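PDB 2EPG: tRNA-splicing ligase RtcB from Thermus thermophilus, which probably joins RNA ends, sealing a 2',3'-cyclic phosphate or 3'-phosphate end to a 5'-hydroxyl end with GTP and manganese. Local coordinates for residues P69-M73 and I84-A88; L167-G173 and Q309-H313. One frame throughout, in Å; residues are numbered along the deposited sequence.

Contact 1 (P69-M73 and I84-A88); sequences PALAM and IGGVA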
loop_
_atom_site.group_PDB
_atom_site.type_symbol
_atom_site.label_atom_id
_atom_site.label_comp_id
_atom_site.label_asym_id
_atom_site.label_seq_id
_atom_site.Cartn_x
_atom_site.Cartn_y
_atom_site.Cartn_z
ATOM N N PRO A 69 19.662 -7.045 3.185
ATOM C CA PRO A 69 19.082 -8.281 3.712
ATOM C C PRO A 69 17.624 -8.416 3.297
ATOM O O PRO A 69 17.007 -7.443 2.870
ATOM C CB PRO A 69 19.178 -8.075 5.210
ATOM C CG PRO A 69 18.726 -6.610 5.326
ATOM C CD PRO A 69 19.462 -5.931 4.135
ATOM N N ALA A 70 17.081 -9.624 3.429
ATOM C CA ALA A 70 15.670 -9.846 3.151
ATOM C C ALA A 70 15.060 -9.231 4.413
ATOM O O ALA A 70 15.612 -9.419 5.500
ATOM C CB ALA A 70 15.359 -11.359 3.070
ATOM N N LEU A 71 13.940 -8.518 4.284
ATOM C CA LEU A 71 13.331 -7.839 5.427
ATOM C C LEU A 71 11.870 -8.110 5.712
ATOM O O LEU A 71 11.098 -8.495 4.832
ATOM C CB LEU A 71 13.466 -6.321 5.267
ATOM C CG LEU A 71 14.849 -5.687 5.298
ATOM C CD1 LEU A 71 14.953 -4.662 4.190
ATOM C CD2 LEU A 71 15.091 -5.054 6.674
ATOM N N ALA A 72 11.493 -7.845 6.957
ATOM C CA ALA A 72 10.114 -8.000 7.409
ATOM C C ALA A 72 9.807 -6.919 8.446
ATOM O O ALA A 72 10.618 -6.667 9.344
ATOM C CB ALA A 72 9.898 -9.373 8.021
HETATM N N MSE A 73 8.640 -6.294 8.302
HETATM C CA MSE A 73 8.149 -5.234 9.195
HETATM C C MSE A 73 7.581 -5.786 10.513
HETATM O O MSE A 73 7.347 -6.990 10.635
HETATM C CB MSE A 73 7.065 -4.418 8.472
HETATM C CG MSE A 73 7.588 -3.653 7.276
HETATM SE SE MSE A 73 8.968 -2.419 7.843
HETATM C CE MSE A 73 10.189 -2.552 6.393
ATOM N N ILE A 84 3.751 -11.714 4.900
ATOM C CA ILE A 84 3.081 -10.432 4.776
ATOM C C ILE A 84 3.903 -9.525 5.678
ATOM O O ILE A 84 4.286 -9.923 6.782
ATOM C CB ILE A 84 1.622 -10.513 5.251
ATOM C CG1 ILE A 84 0.860 -11.493 4.344
ATOM C CG2 ILE A 84 0.982 -9.112 5.209
ATOM C CD1 ILE A 84 -0.579 -11.753 4.744
ATOM N N GLY A 85 4.203 -8.328 5.188
ATOM C CA GLY A 85 5.033 -7.400 5.928
ATOM C C GLY A 85 6.465 -7.501 5.404
ATOM O O GLY A 85 7.381 -6.904 5.953
ATOM N N GLY A 86 6.665 -8.249 4.324
ATOM C CA GLY A 86 8.007 -8.410 3.795
ATOM C C GLY A 86 8.471 -7.425 2.731
ATOM O O GLY A 86 7.676 -6.882 1.975
ATOM N N VAL A 87 9.780 -7.200 2.696
ATOM C CA VAL A 87 10.425 -6.322 1.733
ATOM C C VAL A 87 11.627 -7.120 1.242
ATOM O O VAL A 87 12.429 -7.615 2.053
ATOM C CB VAL A 87 10.905 -5.004 2.396
ATOM C CG1 VAL A 87 11.749 -4.185 1.416
ATOM C CG2 VAL A 87 9.709 -4.190 2.866
ATOM N N ALA A 88 11.755 -7.259 -0.075
ATOM C CA ALA A 88 12.873 -8.021 -0.641
ATOM C C ALA A 88 13.319 -7.399 -1.949
ATOM O O ALA A 88 12.550 -7.335 -2.904
ATOM C CB ALA A 88 12.452 -9.490 -0.872
#

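Contact 2 (L167-G173 and Q309-H313); sequences LVKRGYG and QLIAH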
loop_
_atom_site.group_PDB
_atom_site.type_symbol
_atom_site.label_atom_id
_atom_site.label_comp_id
_atom_site.label_asym_id
_atom_site.label_seq_id
_atom_site.Cartn_x
_atom_site.Cartn_y
_atom_site.Cartn_z
ATOM N N LEU A 167 -7.431 9.756 -15.796
ATOM C CA LEU A 167 -8.698 10.200 -15.235
ATOM C C LEU A 167 -8.688 11.678 -14.850
ATOM O O LEU A 167 -9.665 12.383 -15.073
ATOM C CB LEU A 167 -9.048 9.363 -14.008
ATOM C CG LEU A 167 -9.478 7.908 -14.234
ATOM C CD1 LEU A 167 -9.603 7.193 -12.882
ATOM C CD2 LEU A 167 -10.811 7.888 -14.961
ATOM N N VAL A 168 -7.590 12.142 -14.258
ATOM C CA VAL A 168 -7.497 13.539 -13.862
ATOM C C VAL A 168 -7.593 14.460 -15.081
ATOM O O VAL A 168 -8.282 15.477 -15.042
ATOM C CB VAL A 168 -6.159 13.828 -13.139
ATOM C CG1 VAL A 168 -6.003 15.332 -12.911
ATOM C CG2 VAL A 168 -6.126 13.072 -11.829
ATOM N N LYS A 169 -6.876 14.110 -16.147
ATOM C CA LYS A 169 -6.889 14.900 -17.375
ATOM C C LYS A 169 -8.265 14.936 -18.033
ATOM O O LYS A 169 -8.513 15.795 -18.863
ATOM C CB LYS A 169 -5.842 14.367 -18.357
ATOM C CG LYS A 169 -4.415 14.603 -17.883
ATOM C CD LYS A 169 -3.393 13.741 -18.620
ATOM C CE LYS A 169 -3.403 13.996 -20.114
ATOM N NZ LYS A 169 -2.293 13.258 -20.759
ATOM N N ARG A 170 -9.162 14.016 -17.669
ATOM C CA ARG A 170 -10.513 14.024 -18.242
ATOM C C ARG A 170 -11.542 14.562 -17.260
ATOM O O ARG A 170 -12.733 14.337 -17.421
ATOM C CB ARG A 170 -10.960 12.630 -18.701
ATOM C CG ARG A 170 -10.567 12.255 -20.132
ATOM C CD ARG A 170 -9.128 11.852 -20.212
ATOM N NE ARG A 170 -8.654 11.592 -21.569
ATOM C CZ ARG A 170 -7.387 11.306 -21.846
ATOM N NH1 ARG A 170 -7.000 11.080 -23.088
ATOM N NH2 ARG A 170 -6.492 11.247 -20.862
ATOM N N GLY A 171 -11.083 15.250 -16.224
ATOM C CA GLY A 171 -12.020 15.830 -15.273
ATOM C C GLY A 171 -12.356 15.061 -14.012
ATOM O O GLY A 171 -13.079 15.569 -13.169
ATOM N N TYR A 172 -11.843 13.850 -13.850
ATOM C CA TYR A 172 -12.169 13.077 -12.646
ATOM C C TYR A 172 -11.163 13.332 -11.517
ATOM O O TYR A 172 -10.582 12.396 -10.963
ATOM C CB TYR A 172 -12.210 11.586 -12.984
ATOM C CG TYR A 172 -13.264 11.230 -13.995
ATOM C CD1 TYR A 172 -14.577 10.985 -13.600
ATOM C CD2 TYR A 172 -12.952 11.151 -15.353
ATOM C CE1 TYR A 172 -15.559 10.663 -14.534
ATOM C CE2 TYR A 172 -13.922 10.834 -16.295
ATOM C CZ TYR A 172 -15.221 10.590 -15.878
ATOM O OH TYR A 172 -16.184 10.273 -16.800
ATOM N N GLY A 173 -10.964 14.606 -11.192
ATOM C CA GLY A 173 -10.036 14.979 -10.138
ATOM C C GLY A 173 -9.571 16.410 -10.312
ATOM O O GLY A 173 -10.060 17.110 -11.197
ATOM N N GLN A 309 -8.325 7.109 -7.523
ATOM C CA GLN A 309 -8.528 8.449 -8.030
ATOM C C GLN A 309 -10.020 8.664 -8.298
ATOM O O GLN A 309 -10.567 9.707 -7.935
ATOM C CB GLN A 309 -7.728 8.664 -9.322
ATOM C CG GLN A 309 -7.962 10.027 -9.982
ATOM C CD GLN A 309 -7.503 11.210 -9.107
ATOM O OE1 GLN A 309 -6.415 11.187 -8.530
ATOM N NE2 GLN A 309 -8.326 12.245 -9.030
ATOM N N LEU A 310 -10.681 7.669 -8.898
ATOM C CA LEU A 310 -12.108 7.786 -9.216
ATOM C C LEU A 310 -12.926 7.899 -7.951
ATOM O O LEU A 310 -13.834 8.715 -7.857
ATOM C CB LEU A 310 -12.616 6.567 -10.015
ATOM C CG LEU A 310 -13.443 6.820 -11.292
ATOM C CD1 LEU A 310 -14.257 5.567 -11.652
ATOM C CD2 LEU A 310 -14.367 8.019 -11.117
ATOM N N ILE A 311 -12.614 7.064 -6.972
ATOM C CA ILE A 311 -13.342 7.099 -5.713
ATOM C C ILE A 311 -13.193 8.470 -5.061
ATOM O O ILE A 311 -14.153 9.019 -4.526
ATOM C CB ILE A 311 -12.844 5.989 -4.763
ATOM C CG1 ILE A 311 -13.193 4.616 -5.362
ATOM C CG2 ILE A 311 -13.504 6.132 -3.379
ATOM C CD1 ILE A 311 -12.589 3.430 -4.632
ATOM N N ALA A 312 -11.992 9.032 -5.124
ATOM C CA ALA A 312 -11.752 10.346 -4.536
ATOM C C ALA A 312 -12.640 11.382 -5.220
ATOM O O ALA A 312 -13.161 12.286 -4.566
ATOM C CB ALA A 312 -10.278 10.732 -4.676
ATOM N N HIS A 313 -12.821 11.245 -6.532
ATOM C CA HIS A 313 -13.671 12.178 -7.276
ATOM C C HIS A 313 -15.102 12.087 -6.737
ATOM O O HIS A 313 -15.746 13.110 -6.497
ATOM C CB HIS A 313 -13.654 11.854 -8.784
ATOM C CG HIS A 313 -14.502 12.775 -9.609
ATOM N ND1 HIS A 313 -14.161 14.092 -9.845
ATOM C CD2 HIS A 313 -15.691 12.578 -10.228
ATOM C CE1 HIS A 313 -15.103 14.666 -10.574
ATOM N NE2 HIS A 313 -16.043 13.769 -10.819
#

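Contact 1 (P69-M73 and I84-A88)
Leu71 and Val87 meet through peptide groups, the flat groups of this contact. Leu71 N points at Val87 O (2.8 Å) almost along that carbonyl's axis, whereas Val87 N (2.8 Å from Leu71 O) stands 45° out of the plane of the Leu71 carbonyl. Gly86 CA brings a CH to the same Leu71 O at 3.3 Å. The two N-H...O bonds make Leu71 and Val87 an antiparallel hydrogen-bonded pair, their side chains on one face of the sheet, CB to CB 4.1 Å. Ala72 on the other face sits opposite Gly86 in a non-hydrogen-bonded pair. Gly85 O accepts Met73 N at 2.7 Å and also a CH of Ala72 CA. Met73, a selenomethionine, bends at chi2 (-60°) and again at chi3, which brings its CE to 3.9 Å from Val87 CG2. On the far side of strand 86-90, Gly85 and Gly86 both face Lys357 in a G1 beta bulge, Gly85 with positive phi. Strand 34-37 flanks Ala70 and Ala72. Three backbone bonds thus carry this buried pairing, with apolar contact added on the Leu71 face, and Gly85, whose O is one of the acceptors, lies close to His410, the predicted GMP-histidine residue.

Contact 2 (L167-G173 and Q309-H313)
Tyr172 turns the edge of its ring toward the face of the His313 imidazole, a T-shaped pair with centroids 5.5 Å apart and planes at 74°. The tyrosine's own CA lies over a face of the same imidazole, 3.8 Å from the centroid, adding a CH-pi contact that covers it from the backbone. His313 CG is anti to its backbone N (chi1 -180°), which swings the ring off helix 288-321 to meet the 171-173 turn. Alongside, the side chains of Tyr172 and Leu310 run the same way, with Tyr172 CD1 3.9 Å from Leu310 CD2; Leu167 crosses Leu310 at about a right angle. The turn follows helix 164-169, whose C-terminal end is closed by a Schellman motif: Gly171, with positive phi, is the C-prime residue, Tyr172 N returns to Leu167 O and Gly171 N to Val168 O. Leu167 O also takes Arg170 N, from the opposite face of its carbonyl plane. Tyr172 then centres an inverse gamma turn. Its carbonyl O accepts Gln309 NE2 at 3.0 Å, on a lone pair in the carbonyl plane, with an N-H...O angle of 161°. The amide of Gln309 is gripped further, NE2 by Asp177 and OE1 by Arg112 of strand 110-119, so its rotation is fixed. Val168 crosses the glutamine at about a right angle, its CG2 3.6 Å from Gln309 CD and nearly equidistant from OE1 and NE2. Beyond the amide, Gly173 CA passes 3.4 Å from Gln309 NE2.

In the fold
Both segments of contact 1 precede those of contact 2 in the chain, and the two contacts lie on opposite sides of its centre, their centres about 33 Å and their nearest atoms about 21 Å apart. Contact 1 is a local, buried pairing of strands 70-73 and 86-90, with 10 residues between its segments. Contact 2 joins the end of helix 164-169 to the long helix 288-321 across 135 residues, and is only partly buried. They share no helix or strand, though both belong to the part of the chain that is characteristic of RtcB ligases. Contact 1 lies near the predicted guanylylated His410; contact 2 is more peripheral, fastening a helix end to a helix that packs on strands 110-119 and 240-247.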